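Long-range contacts in extracellular endo-alpha-(1->5)-L-arabinanase 1 (Bacillus subtilis, PDB 1UV4), which cleaves internal alpha-1,5-L-arabinofuranosidic linkages in linear arabinan and branched sugar beet arabinan, as a secreted, calcium-containing five-bladed beta-propeller hydrolase of glycoside hydrolase family 43: residues I18-S23 with S106-S111; L27-T32 with G70-A75; N97-G102 with I121-S126; A176-G181 with M235-G240; I263-A268 with L279-L284. All coordinates share one frame; numbering follows the deposited sequence.

Contact 1 of 5, residues I18-S23 with S106-S111; sequences IKEGSS and STSISS
Glu20 carries this contact between two neighbouring blades of the beta-propeller, reaching from the end of strand 16-20 to the loop that follows strand 99-106. The polar part is a carboxylate accepting two consecutive backbone N-H groups. OE2 takes the amide of Ile109, at 2.8 Å from Ile109 N to Glu20 OE2, and OE1 takes the next one, at 3.0 Å from Ser110 N to Glu20 OE1. Each oxygen uses its syn lone pair, on the side of the other carboxylate oxygen, so the two bonds run side by side into one turn of the 106-111 loop. The reach comes from an extended chain, with CG anti to the backbone N (chi1 177°) and CD anti again. A weak hydrogen bond from Tyr85 also involves OE2.

The loop is shaped by its own serines. Ser106 OG accepts from Ser108 N, forming an ST turn, while Ser108 OG accepts from Ser111 N, three residues on, an ST motif. Through residues 109-111 the backbone angles are helical, which brings the amides of Ile109 and Ser110 round together toward the carboxylate. On the other side, Glu20 opens a type II' turn to Ser23, whose second residue, Gly21, has a positive phi that favours glycine.

The apolar contact is made by Ile18 and Ile109, which both touch Ile78 and Tyr85 of strands 74-81 and 84-91, in the blade that carries Ile109. Their side chains cross obliquely, and the CG2 branch of Ile18 meets the CD1 tip of Ile109 at 3.4 Å, tighter than usual for two methyl groups.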
# COMPACT_ATOMS: atom_id res chain seq x y z
N ILE A 18 5.27 -10.61 -3.53
CA ILE A 18 5.57 -10.98 -4.92
C ILE A 18 6.32 -12.32 -4.94
O ILE A 18 7.01 -12.65 -4.01
CB ILE A 18 6.35 -9.86 -5.62
CG1 ILE A 18 6.42 -10.05 -7.14
CG2 ILE A 18 7.74 -9.66 -4.96
CD1 ILE A 18 6.83 -8.76 -7.88
N LYS A 19 6.10 -13.11 -5.97
CA LYS A 19 6.79 -14.39 -6.19
C LYS A 19 8.08 -14.15 -6.95
O LYS A 19 8.08 -13.40 -7.94
CB LYS A 19 5.88 -15.31 -7.00
CG LYS A 19 6.37 -16.75 -7.13
CD LYS A 19 6.02 -17.51 -5.88
CE LYS A 19 6.73 -18.85 -5.78
NZ LYS A 19 6.39 -19.75 -6.96
N GLU A 20 9.16 -14.80 -6.54
CA GLU A 20 10.40 -14.84 -7.32
C GLU A 20 10.97 -16.26 -7.25
O GLU A 20 11.34 -16.72 -6.17
CB GLU A 20 11.42 -13.86 -6.86
CG GLU A 20 12.73 -13.93 -7.62
CD GLU A 20 13.73 -12.99 -7.02
OE1 GLU A 20 14.41 -13.36 -6.05
OE2 GLU A 20 13.77 -11.84 -7.46
N GLY A 21 10.91 -16.98 -8.36
CA GLY A 21 11.39 -18.34 -8.37
C GLY A 21 10.54 -19.22 -7.47
O GLY A 21 9.31 -19.15 -7.54
N SER A 22 11.16 -20.04 -6.62
CA SER A 22 10.42 -20.97 -5.75
C SER A 22 10.00 -20.33 -4.42
O SER A 22 9.46 -21.04 -3.57
CB SER A 22 11.27 -22.22 -5.48
OG SER A 22 12.43 -21.87 -4.75
N SER A 23 10.20 -19.02 -4.25
CA SER A 23 9.86 -18.33 -3.00
C SER A 23 8.89 -17.19 -3.19
O SER A 23 8.85 -16.56 -4.25
CB SER A 23 11.09 -17.75 -2.30
OG SER A 23 12.00 -18.78 -2.01
N SER A 106 15.54 -3.22 -9.01
CA SER A 106 16.43 -4.39 -8.91
C SER A 106 16.06 -5.41 -9.97
O SER A 106 14.94 -5.43 -10.46
CB SER A 106 16.29 -5.08 -7.55
OG SER A 106 17.23 -6.13 -7.42
N THR A 107 16.99 -6.29 -10.31
CA THR A 107 16.64 -7.45 -11.12
C THR A 107 16.52 -8.69 -10.28
O THR A 107 16.27 -9.74 -10.84
CB THR A 107 17.66 -7.68 -12.26
OG1 THR A 107 18.99 -7.67 -11.75
CG2 THR A 107 17.61 -6.55 -13.27
N SER A 108 16.71 -8.59 -8.97
CA SER A 108 16.60 -9.78 -8.09
C SER A 108 16.36 -9.43 -6.63
O SER A 108 17.23 -8.84 -5.95
CB SER A 108 17.85 -10.65 -8.20
OG SER A 108 17.84 -11.69 -7.22
N ILE A 109 15.21 -9.83 -6.10
CA ILE A 109 14.91 -9.62 -4.68
C ILE A 109 15.79 -10.50 -3.77
O ILE A 109 16.19 -10.06 -2.71
CB ILE A 109 13.44 -9.91 -4.39
CG1 ILE A 109 12.56 -9.06 -5.30
CG2 ILE A 109 13.14 -9.63 -2.93
CD1 ILE A 109 11.12 -9.61 -5.40
N SER A 110 16.03 -11.74 -4.19
CA SER A 110 16.83 -12.68 -3.39
C SER A 110 18.28 -12.20 -3.24
O SER A 110 18.91 -12.46 -2.21
CB SER A 110 16.77 -14.12 -3.95
OG SER A 110 17.63 -14.34 -5.05
N SER A 111 18.78 -11.46 -4.24
CA SER A 111 20.17 -10.96 -4.21
C SER A 111 20.27 -9.77 -3.25
O SER A 111 21.32 -9.57 -2.62
CB SER A 111 20.67 -10.61 -5.64
OG SER A 111 20.33 -9.27 -6.01

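Contact 2 of 5, residues L27-T32 with G70-A75; sequences LGTGLT and GQNQWA
Asn72 and Thr29 bury the most surface here, followed by Thr32. Thr29 places OG1 beside its own backbone N, anti to the carbonyl carbon (chi1 -65°), and there the hydroxyl oxygen accepts the amide of Ala75, 2.9 Å from Ala75 N to Thr29 OG1. The same hydroxyl is hydrogen-bonded to OD2 of Asp14, inferred to be the catalytic proton acceptor. The other branch of Thr29, CG2, lies near Gln73 O and approaches the indole of Trp74 obliquely, 3.8 Å from Trp74 CD1. Gly30 N donates to Gln73 O at 3.0 Å, nearly in line with the carbonyl.

Strands 23-29 and 74-81 belong to successive blades of the five-bladed propeller, and the contact joins the end of the second strand of one blade to the start of the first strand of the next, close to the active site. Ala75 touches Asp133, thought to tune the catalytic acid.

Asn72 enters with its CB against the backbone of residues 30-32, 3.2 Å from Leu31 O. At the outer end Thr32 contributes chiefly its carbonyl. The extended Gln71 side chain brings NE2 to within 3.1 Å of Thr32 O, approaching in the carbonyl plane on a lone pair.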
# COMPACT_ATOMS: atom_id res chain seq x y z
N LEU A 27 7.06 -7.79 1.78
CA LEU A 27 7.77 -6.64 2.31
C LEU A 27 6.79 -5.81 3.10
O LEU A 27 5.58 -5.82 2.82
CB LEU A 27 8.36 -5.78 1.20
CG LEU A 27 9.38 -6.49 0.32
CD1 LEU A 27 8.71 -7.34 -0.68
CD2 LEU A 27 10.29 -5.47 -0.42
N GLY A 28 7.28 -5.10 4.13
CA GLY A 28 6.40 -4.27 4.95
C GLY A 28 7.19 -3.11 5.51
O GLY A 28 8.37 -2.94 5.29
N THR A 29 6.47 -2.28 6.25
CA THR A 29 7.10 -1.21 7.01
C THR A 29 8.19 -1.77 7.89
O THR A 29 8.01 -2.81 8.53
CB THR A 29 6.04 -0.52 7.83
OG1 THR A 29 5.12 0.11 6.92
CG2 THR A 29 6.56 0.56 8.75
N GLY A 30 9.33 -1.10 7.92
CA GLY A 30 10.38 -1.48 8.84
C GLY A 30 9.90 -1.47 10.29
O GLY A 30 8.99 -0.70 10.70
N LEU A 31 10.49 -2.34 11.10
CA LEU A 31 10.34 -2.24 12.55
C LEU A 31 10.71 -0.87 13.04
O LEU A 31 11.66 -0.26 12.53
CB LEU A 31 11.13 -3.31 13.28
CG LEU A 31 10.88 -4.77 12.90
CD1 LEU A 31 11.72 -5.67 13.74
CD2 LEU A 31 9.38 -5.16 12.98
N THR A 32 9.94 -0.32 13.98
CA THR A 32 10.14 1.05 14.40
C THR A 32 11.55 1.30 14.95
O THR A 32 12.13 2.38 14.70
CB THR A 32 9.10 1.47 15.46
OG1 THR A 32 7.81 1.51 14.85
CG2 THR A 32 9.35 2.91 15.96
N GLY A 70 11.73 9.44 10.39
CA GLY A 70 11.90 8.28 11.24
C GLY A 70 12.79 7.25 10.59
O GLY A 70 12.82 7.11 9.38
N GLN A 71 13.44 6.46 11.42
CA GLN A 71 14.51 5.60 10.88
C GLN A 71 13.92 4.48 10.03
O GLN A 71 14.58 4.03 9.11
CB GLN A 71 15.38 5.04 11.95
CG GLN A 71 14.71 4.12 12.93
CD GLN A 71 15.67 3.62 13.98
OE1 GLN A 71 16.90 3.74 13.83
NE2 GLN A 71 15.14 3.13 15.08
N ASN A 72 12.69 4.04 10.31
CA ASN A 72 12.06 2.99 9.53
C ASN A 72 11.34 3.62 8.36
O ASN A 72 10.69 4.67 8.46
CB ASN A 72 11.11 2.11 10.39
CG ASN A 72 9.84 2.84 10.91
OD1 ASN A 72 8.76 2.20 11.02
ND2 ASN A 72 9.97 4.10 11.31
N GLN A 73 11.44 2.98 7.19
CA GLN A 73 10.64 3.42 6.04
C GLN A 73 9.33 2.61 5.96
O GLN A 73 9.20 1.58 6.60
CB GLN A 73 11.41 3.33 4.72
CG GLN A 73 12.43 4.49 4.57
CD GLN A 73 13.51 4.45 5.61
OE1 GLN A 73 14.31 3.51 5.70
NE2 GLN A 73 13.55 5.47 6.45
N TRP A 74 8.33 3.15 5.26
CA TRP A 74 6.97 2.64 5.41
C TRP A 74 6.32 2.20 4.12
O TRP A 74 6.53 2.77 3.05
CB TRP A 74 5.98 3.68 6.01
CG TRP A 74 6.40 4.44 7.22
CD1 TRP A 74 7.47 4.21 8.05
CD2 TRP A 74 5.78 5.61 7.70
NE1 TRP A 74 7.53 5.17 9.03
CE2 TRP A 74 6.50 6.05 8.84
CE3 TRP A 74 4.66 6.35 7.29
CZ2 TRP A 74 6.13 7.17 9.57
CZ3 TRP A 74 4.32 7.48 8.06
CH2 TRP A 74 5.05 7.86 9.15
N ALA A 75 5.48 1.19 4.24
CA ALA A 75 4.46 0.88 3.23
C ALA A 75 5.03 0.68 1.82
O ALA A 75 4.70 1.37 0.88
CB ALA A 75 3.37 1.94 3.29

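Contact 3 of 5, residues N97-G102 with I121-S126; sequences NTSAIG and IRSTSS
Strands 99-102 and 121-123 run antiparallel, their axes 4.7 Å apart at the closest and 169° between their directions. Ser99 faces Ser123 and Ile101 faces Ile121 in hydrogen-bonded pairs, with Ala100 and Arg122 forming the non-hydrogen-bonded pair between them. Ile101 N to Ile121 O is the straightest of the backbone bonds, at 2.8 Å and 179°. Just before the strand, the CA of Thr98 makes a C-H...O contact with Ser123 O.

On the Ile101 face, the CD1 tip of Ile101 and CG2 of Ile121 meet at 3.9 Å, the two side chains lying side by side and pointing the same way, and both touch Phe148 of the next blade. Across the sheet, Ala100 CB packs on Arg122 CB. The pair forms the outer hairpin of a four-stranded propeller blade, and its mouth borders residues probably binding substrate: Ser99 OG is hydrogen-bonded to Asn130, and Asn97 touches Trp152.

Ser123 turns OG between its backbone N and carbonyl carbon (chi1 56°), from where it donates to Asn97 O at 2.6 Å, standing above that carbonyl plane. It also accepts the amide of Ala131. At the open end, a water links Thr98 OG1, 2.7 Å away, to the amide of Ser125.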
# COMPACT_ATOMS: atom_id res chain seq x y z
N ASN A 97 2.58 15.33 7.59
CA ASN A 97 2.51 15.26 6.12
C ASN A 97 3.70 15.87 5.40
O ASN A 97 3.62 16.12 4.19
CB ASN A 97 1.19 15.77 5.52
CG ASN A 97 1.06 17.26 5.54
OD1 ASN A 97 1.68 17.96 6.36
ND2 ASN A 97 0.23 17.77 4.63
N THR A 98 4.81 16.00 6.12
CA THR A 98 6.08 16.22 5.46
C THR A 98 6.72 14.85 5.23
O THR A 98 7.25 14.23 6.14
CB THR A 98 6.95 17.12 6.30
OG1 THR A 98 6.29 18.38 6.47
CG2 THR A 98 8.24 17.44 5.57
N SER A 99 6.63 14.41 3.98
CA SER A 99 6.89 13.03 3.59
C SER A 99 7.36 12.93 2.16
O SER A 99 7.21 13.86 1.38
CB SER A 99 5.62 12.17 3.73
OG SER A 99 5.02 12.26 4.99
N ALA A 100 7.94 11.79 1.80
CA ALA A 100 8.33 11.58 0.41
C ALA A 100 8.17 10.13 0.04
O ALA A 100 8.33 9.24 0.87
CB ALA A 100 9.76 11.99 0.17
N ILE A 101 7.85 9.90 -1.22
CA ILE A 101 7.88 8.55 -1.78
C ILE A 101 9.12 8.46 -2.64
O ILE A 101 9.36 9.32 -3.49
CB ILE A 101 6.58 8.22 -2.61
CG1 ILE A 101 5.38 8.11 -1.70
CG2 ILE A 101 6.75 6.98 -3.48
CD1 ILE A 101 4.04 8.29 -2.38
N GLY A 102 9.91 7.41 -2.39
CA GLY A 102 11.09 7.11 -3.18
C GLY A 102 10.87 5.85 -4.00
O GLY A 102 9.88 5.13 -3.86
N ILE A 121 7.58 11.60 -5.47
CA ILE A 121 6.75 12.75 -5.15
C ILE A 121 6.89 12.99 -3.67
O ILE A 121 7.07 12.04 -2.87
CB ILE A 121 5.28 12.49 -5.58
CG1 ILE A 121 4.42 13.76 -5.50
CG2 ILE A 121 4.69 11.32 -4.81
CD1 ILE A 121 3.14 13.65 -6.22
N ARG A 122 6.77 14.25 -3.26
CA ARG A 122 6.82 14.59 -1.84
C ARG A 122 5.60 15.46 -1.45
O ARG A 122 4.83 15.96 -2.32
CB ARG A 122 8.18 15.18 -1.45
CG ARG A 122 8.61 16.38 -2.23
CD ARG A 122 7.85 17.61 -1.99
NE ARG A 122 8.63 18.73 -2.55
CZ ARG A 122 9.53 19.46 -1.90
NH1 ARG A 122 9.78 19.27 -0.61
NH2 ARG A 122 10.16 20.42 -2.56
N SER A 123 5.46 15.63 -0.15
CA SER A 123 4.47 16.52 0.42
C SER A 123 5.09 17.36 1.56
O SER A 123 6.07 16.94 2.17
CB SER A 123 3.27 15.74 0.98
OG SER A 123 3.67 14.77 1.94
N THR A 124 4.54 18.56 1.81
CA THR A 124 4.91 19.38 2.94
C THR A 124 3.66 19.82 3.65
O THR A 124 2.56 19.51 3.22
CB THR A 124 5.68 20.67 2.51
OG1 THR A 124 4.81 21.57 1.79
CG2 THR A 124 6.88 20.36 1.58
N SER A 125 3.83 20.58 4.74
CA SER A 125 2.72 21.06 5.52
C SER A 125 1.82 21.93 4.69
O SER A 125 0.68 22.20 5.07
CB SER A 125 3.23 21.78 6.77
OG SER A 125 3.98 22.95 6.42
N SER A 126 2.35 22.44 3.59
CA SER A 126 1.58 23.28 2.67
C SER A 126 0.66 22.51 1.73
O SER A 126 -0.23 23.13 1.11
CB SER A 126 2.52 24.14 1.86
OG SER A 126 3.14 25.05 2.79
O HOH W 1 6.69 20.99 5.80

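Contact 4 of 5, residues A176-G181 with M235-G240; sequences ARPNNG and MLEGGG
Ala176 N donates to Met235 O in a direct hydrogen bond 2.9 Å long and nearly straight at 172°. A water makes the second polar link: Arg177 NE donates to it at 2.9 Å, and it donates in turn to Gly238 O at 2.8 Å.

That water sits at the edge of the Arg177 guanidinium, in its plane, and CB of Asn180 sits over one face, offset toward the rim. Further along, Arg177 NH1 donates to Ala183 O and the cation meets the ring of Phe202, so the guanidinium is held from several directions. The backbone of the 177-180 stretch folds back as a type I turn, Asn180 N bonding to Arg177 O, which brings Asn180 beside the arginine.

The remaining contacts are mostly carbon against oxygen. Ala176 CB rests 3.5 Å from Leu236 O, and the CD and CG edge of Pro178 comes up to the same oxygen, CD at 3.6 Å from Leu236 O. The bent Glu237 chain crosses the proline at about a right angle, bringing OE1 to 3.9 Å from Pro178 CG.

Both segments are loops at the surface: one runs from strand 170-175 to strand 184-192, the other leads into strand 241-244. The contact therefore joins an inter-blade connection to a loop within the following blade, at the periphery of the five-bladed beta-propeller of family 43.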
# COMPACT_ATOMS: atom_id res chain seq x y z
N ALA A 176 -11.68 10.15 -0.59
CA ALA A 176 -11.55 11.08 0.54
C ALA A 176 -12.60 10.73 1.59
O ALA A 176 -13.63 10.12 1.30
CB ALA A 176 -11.76 12.50 0.04
N ARG A 177 -12.38 11.17 2.84
CA ARG A 177 -13.40 11.08 3.87
C ARG A 177 -13.56 12.45 4.53
O ARG A 177 -13.18 12.64 5.67
CB ARG A 177 -13.08 10.04 4.92
CG ARG A 177 -12.95 8.61 4.35
CD ARG A 177 -12.72 7.63 5.45
NE ARG A 177 -13.93 7.30 6.17
CZ ARG A 177 -13.95 6.71 7.35
NH1 ARG A 177 -12.81 6.42 7.98
NH2 ARG A 177 -15.11 6.42 7.92
N PRO A 178 -14.19 13.37 3.81
CA PRO A 178 -14.28 14.78 4.25
C PRO A 178 -14.99 14.95 5.58
O PRO A 178 -14.66 15.93 6.29
CB PRO A 178 -15.05 15.45 3.11
CG PRO A 178 -15.69 14.35 2.35
CD PRO A 178 -14.84 13.17 2.50
N ASN A 179 -15.91 14.04 5.91
CA ASN A 179 -16.68 14.15 7.16
C ASN A 179 -16.26 13.15 8.23
O ASN A 179 -16.86 13.10 9.31
CB ASN A 179 -18.20 14.11 6.85
CG ASN A 179 -18.65 15.37 6.10
OD1 ASN A 179 -19.10 15.29 4.97
ND2 ASN A 179 -18.50 16.54 6.73
N ASN A 180 -15.16 12.44 8.00
CA ASN A 180 -14.61 11.53 9.02
C ASN A 180 -13.10 11.75 9.15
O ASN A 180 -12.32 10.80 9.22
CB ASN A 180 -14.90 10.06 8.67
CG ASN A 180 -16.34 9.64 8.91
OD1 ASN A 180 -16.71 9.19 10.01
ND2 ASN A 180 -17.16 9.76 7.88
N GLY A 181 -12.71 13.02 9.13
CA GLY A 181 -11.37 13.43 9.42
C GLY A 181 -10.31 13.05 8.43
O GLY A 181 -9.11 13.11 8.74
N MET A 235 -16.49 7.47 -3.64
CA MET A 235 -15.40 7.35 -2.67
C MET A 235 -14.81 8.70 -2.34
O MET A 235 -14.13 8.82 -1.32
CB MET A 235 -14.34 6.34 -3.14
CG MET A 235 -14.87 4.93 -3.25
SD MET A 235 -13.56 3.72 -3.52
CE MET A 235 -12.81 3.57 -1.88
N LEU A 236 -15.05 9.71 -3.14
CA LEU A 236 -14.64 11.09 -2.75
C LEU A 236 -15.49 11.70 -1.64
O LEU A 236 -15.10 12.69 -1.01
CB LEU A 236 -14.69 12.00 -3.95
CG LEU A 236 -13.59 11.82 -4.97
CD1 LEU A 236 -13.95 12.79 -6.09
CD2 LEU A 236 -12.21 12.15 -4.38
N GLU A 237 -16.68 11.13 -1.42
CA GLU A 237 -17.59 11.54 -0.35
C GLU A 237 -17.69 10.51 0.76
O GLU A 237 -18.73 10.38 1.43
CB GLU A 237 -18.95 11.82 -0.95
CG GLU A 237 -18.89 12.94 -1.98
CD GLU A 237 -18.51 14.31 -1.38
OE1 GLU A 237 -18.70 14.58 -0.15
OE2 GLU A 237 -18.00 15.16 -2.16
N GLY A 238 -16.61 9.76 0.97
CA GLY A 238 -16.57 8.81 2.07
C GLY A 238 -17.25 7.50 1.74
O GLY A 238 -17.36 6.61 2.60
N GLY A 239 -17.62 7.33 0.47
CA GLY A 239 -18.14 6.03 0.04
C GLY A 239 -17.08 4.93 0.07
O GLY A 239 -15.87 5.16 0.17
N GLY A 240 -17.56 3.70 -0.06
CA GLY A 240 -16.71 2.52 -0.01
C GLY A 240 -17.46 1.41 0.70
O GLY A 240 -17.95 1.54 1.83
O HOH W 2 -16.66 7.45 5.15

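Contact 5 of 5, residues I263-A268 with L279-L284; sequences ILVRHA and LLINDL. With EDO (1,2-ethanediol), chain E.
Ile263, Val265 and Ile281 form the tightly packed side of this pairing. CG2 of Ile263 meets CG2 of Ile281 at 3.5 Å, closer than usual for methyl groups, as the two side chains cross. Val265 instead lies alongside Ile281, CG1 to CG1 at 3.9 Å, while its CB meets CD1 of Leu279. Trp5 of strand 4-8 touches both isoleucines, and Val265 also touches the calcium ligand Asp257. Backbone bonds pair Leu264 with Asn282 and Arg266 with Leu280.

The opposite face is more polar and takes in a small molecule. Arg266 folds back across it, its chain bent at chi2 (-108°), and the guanidinium lies with one face over Leu280 CB, 3.6 Å from Arg266 CZ and over the centre of the group. NH1 and NH2 of Arg266 both donate to Asn282 OD1, at 2.7 Å and 2.8 Å, from the same face of the amide, whose plane is turned 45° from the guanidinium. On another edge, NE and NH2 both donate to O1 of a 1,2-ethanediol, probably from the crystallisation liquor, which Asp244 also binds. The carboxylate of Asp244 forms a long, weak ion pair with Arg266 NE.

Strands 263-270 and 276-283 form a hairpin in a blade whose edge strand, 4-8, comes from the N terminus. Closing one blade with strands from both chain ends is the "velcro" type of closure found in many beta-propellers.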
# COMPACT_ATOMS: atom_id res chain seq x y z
N ILE A 263 -5.27 -12.31 -5.36
CA ILE A 263 -4.85 -12.58 -4.00
C ILE A 263 -4.91 -11.28 -3.26
O ILE A 263 -4.42 -10.30 -3.79
CB ILE A 263 -3.39 -13.12 -3.95
CG1 ILE A 263 -3.29 -14.42 -4.77
CG2 ILE A 263 -2.94 -13.28 -2.48
CD1 ILE A 263 -1.86 -14.99 -4.87
N LEU A 264 -5.48 -11.26 -2.06
CA LEU A 264 -5.46 -10.08 -1.22
C LEU A 264 -4.64 -10.35 0.01
O LEU A 264 -4.96 -11.25 0.78
CB LEU A 264 -6.89 -9.66 -0.82
CG LEU A 264 -6.92 -8.27 -0.18
CD1 LEU A 264 -6.68 -7.17 -1.16
CD2 LEU A 264 -8.18 -7.99 0.62
N VAL A 265 -3.57 -9.60 0.18
CA VAL A 265 -2.79 -9.62 1.39
C VAL A 265 -3.19 -8.41 2.22
O VAL A 265 -3.57 -7.36 1.69
CB VAL A 265 -1.23 -9.64 1.12
CG1 VAL A 265 -0.87 -10.85 0.23
CG2 VAL A 265 -0.73 -8.35 0.49
N ARG A 266 -3.07 -8.54 3.52
CA ARG A 266 -3.34 -7.39 4.41
C ARG A 266 -2.71 -7.70 5.75
O ARG A 266 -2.26 -8.83 5.98
CB ARG A 266 -4.85 -7.19 4.60
CG ARG A 266 -5.55 -8.16 5.46
CD ARG A 266 -6.37 -9.04 4.72
NE ARG A 266 -7.20 -9.99 5.48
CZ ARG A 266 -7.43 -11.22 5.06
NH1 ARG A 266 -6.90 -11.63 3.92
NH2 ARG A 266 -8.23 -12.00 5.74
N HIS A 267 -2.64 -6.70 6.62
CA HIS A 267 -2.31 -6.96 8.02
C HIS A 267 -3.58 -6.97 8.84
O HIS A 267 -4.59 -6.42 8.44
CB HIS A 267 -1.28 -5.96 8.57
CG HIS A 267 -1.75 -4.53 8.61
ND1 HIS A 267 -1.18 -3.52 7.86
CD2 HIS A 267 -2.74 -3.94 9.34
CE1 HIS A 267 -1.82 -2.38 8.09
NE2 HIS A 267 -2.78 -2.62 8.97
N ALA A 268 -3.54 -7.61 10.01
CA ALA A 268 -4.61 -7.47 11.01
C ALA A 268 -3.98 -7.81 12.35
O ALA A 268 -2.96 -8.52 12.40
CB ALA A 268 -5.77 -8.37 10.70
N LEU A 279 0.48 -10.87 8.79
CA LEU A 279 0.11 -10.98 7.37
C LEU A 279 -0.97 -12.03 7.18
O LEU A 279 -0.74 -13.20 7.46
CB LEU A 279 1.34 -11.35 6.57
CG LEU A 279 1.17 -11.62 5.08
CD1 LEU A 279 0.60 -10.46 4.36
CD2 LEU A 279 2.50 -11.98 4.46
N LEU A 280 -2.14 -11.61 6.69
CA LEU A 280 -3.26 -12.51 6.38
C LEU A 280 -3.46 -12.46 4.87
O LEU A 280 -3.34 -11.42 4.22
CB LEU A 280 -4.54 -12.08 7.06
CG LEU A 280 -4.70 -12.49 8.52
CD1 LEU A 280 -3.68 -11.92 9.44
CD2 LEU A 280 -6.10 -12.10 9.01
N ILE A 281 -3.74 -13.62 4.30
CA ILE A 281 -3.85 -13.74 2.85
C ILE A 281 -5.11 -14.53 2.49
O ILE A 281 -5.35 -15.59 3.06
CB ILE A 281 -2.60 -14.44 2.28
CG1 ILE A 281 -1.30 -13.77 2.76
CG2 ILE A 281 -2.69 -14.48 0.75
CD1 ILE A 281 -0.07 -14.39 2.20
N ASN A 282 -5.88 -14.01 1.53
CA ASN A 282 -7.04 -14.72 0.99
C ASN A 282 -7.00 -14.72 -0.51
O ASN A 282 -6.46 -13.82 -1.12
CB ASN A 282 -8.35 -14.00 1.36
CG ASN A 282 -8.88 -14.37 2.71
OD1 ASN A 282 -8.28 -14.00 3.72
ND2 ASN A 282 -10.00 -15.09 2.74
N ASP A 283 -7.66 -15.69 -1.14
CA ASP A 283 -8.00 -15.58 -2.56
C ASP A 283 -9.01 -14.47 -2.72
O ASP A 283 -9.81 -14.19 -1.82
CB ASP A 283 -8.63 -16.84 -3.02
CG ASP A 283 -7.74 -18.04 -2.83
OD1 ASP A 283 -6.60 -18.00 -3.34
OD2 ASP A 283 -8.08 -19.04 -2.18
N LEU A 284 -8.96 -13.82 -3.88
CA LEU A 284 -9.89 -12.76 -4.26
C LEU A 284 -10.63 -13.21 -5.50
O LEU A 284 -10.01 -13.69 -6.47
CB LEU A 284 -9.11 -11.49 -4.59
CG LEU A 284 -9.68 -10.10 -4.38
CD1 LEU A 284 -10.34 -9.94 -3.04
CD2 LEU A 284 -8.53 -9.12 -4.58
C1 EDO E . -9.37 -10.11 9.26
O1 EDO E . -9.00 -10.05 7.89
C2 EDO E . -10.44 -11.16 9.48
O2 EDO E . -11.72 -10.62 9.17

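From the N terminus, strand 4-8 first joins the blade of contact 5, and the chain then builds the next blade. Contact 1 opens at its first hairpin and closes 83 residues later, past the end of strand 99-106; contact 2 opens and closes within that span, so both contacts, their centres about 20 Å apart, tie the first complete blade to the second. Contact 3 opens before contact 1 closes, so the two cross along the chain, and it pairs the second blade's last two strands. Contact 4 follows in series, binding loops beyond strands 170-175 and 212-220. Contact 5 comes last, pairing strands of the blade that the N-terminal strand completes, thereby shutting the ring.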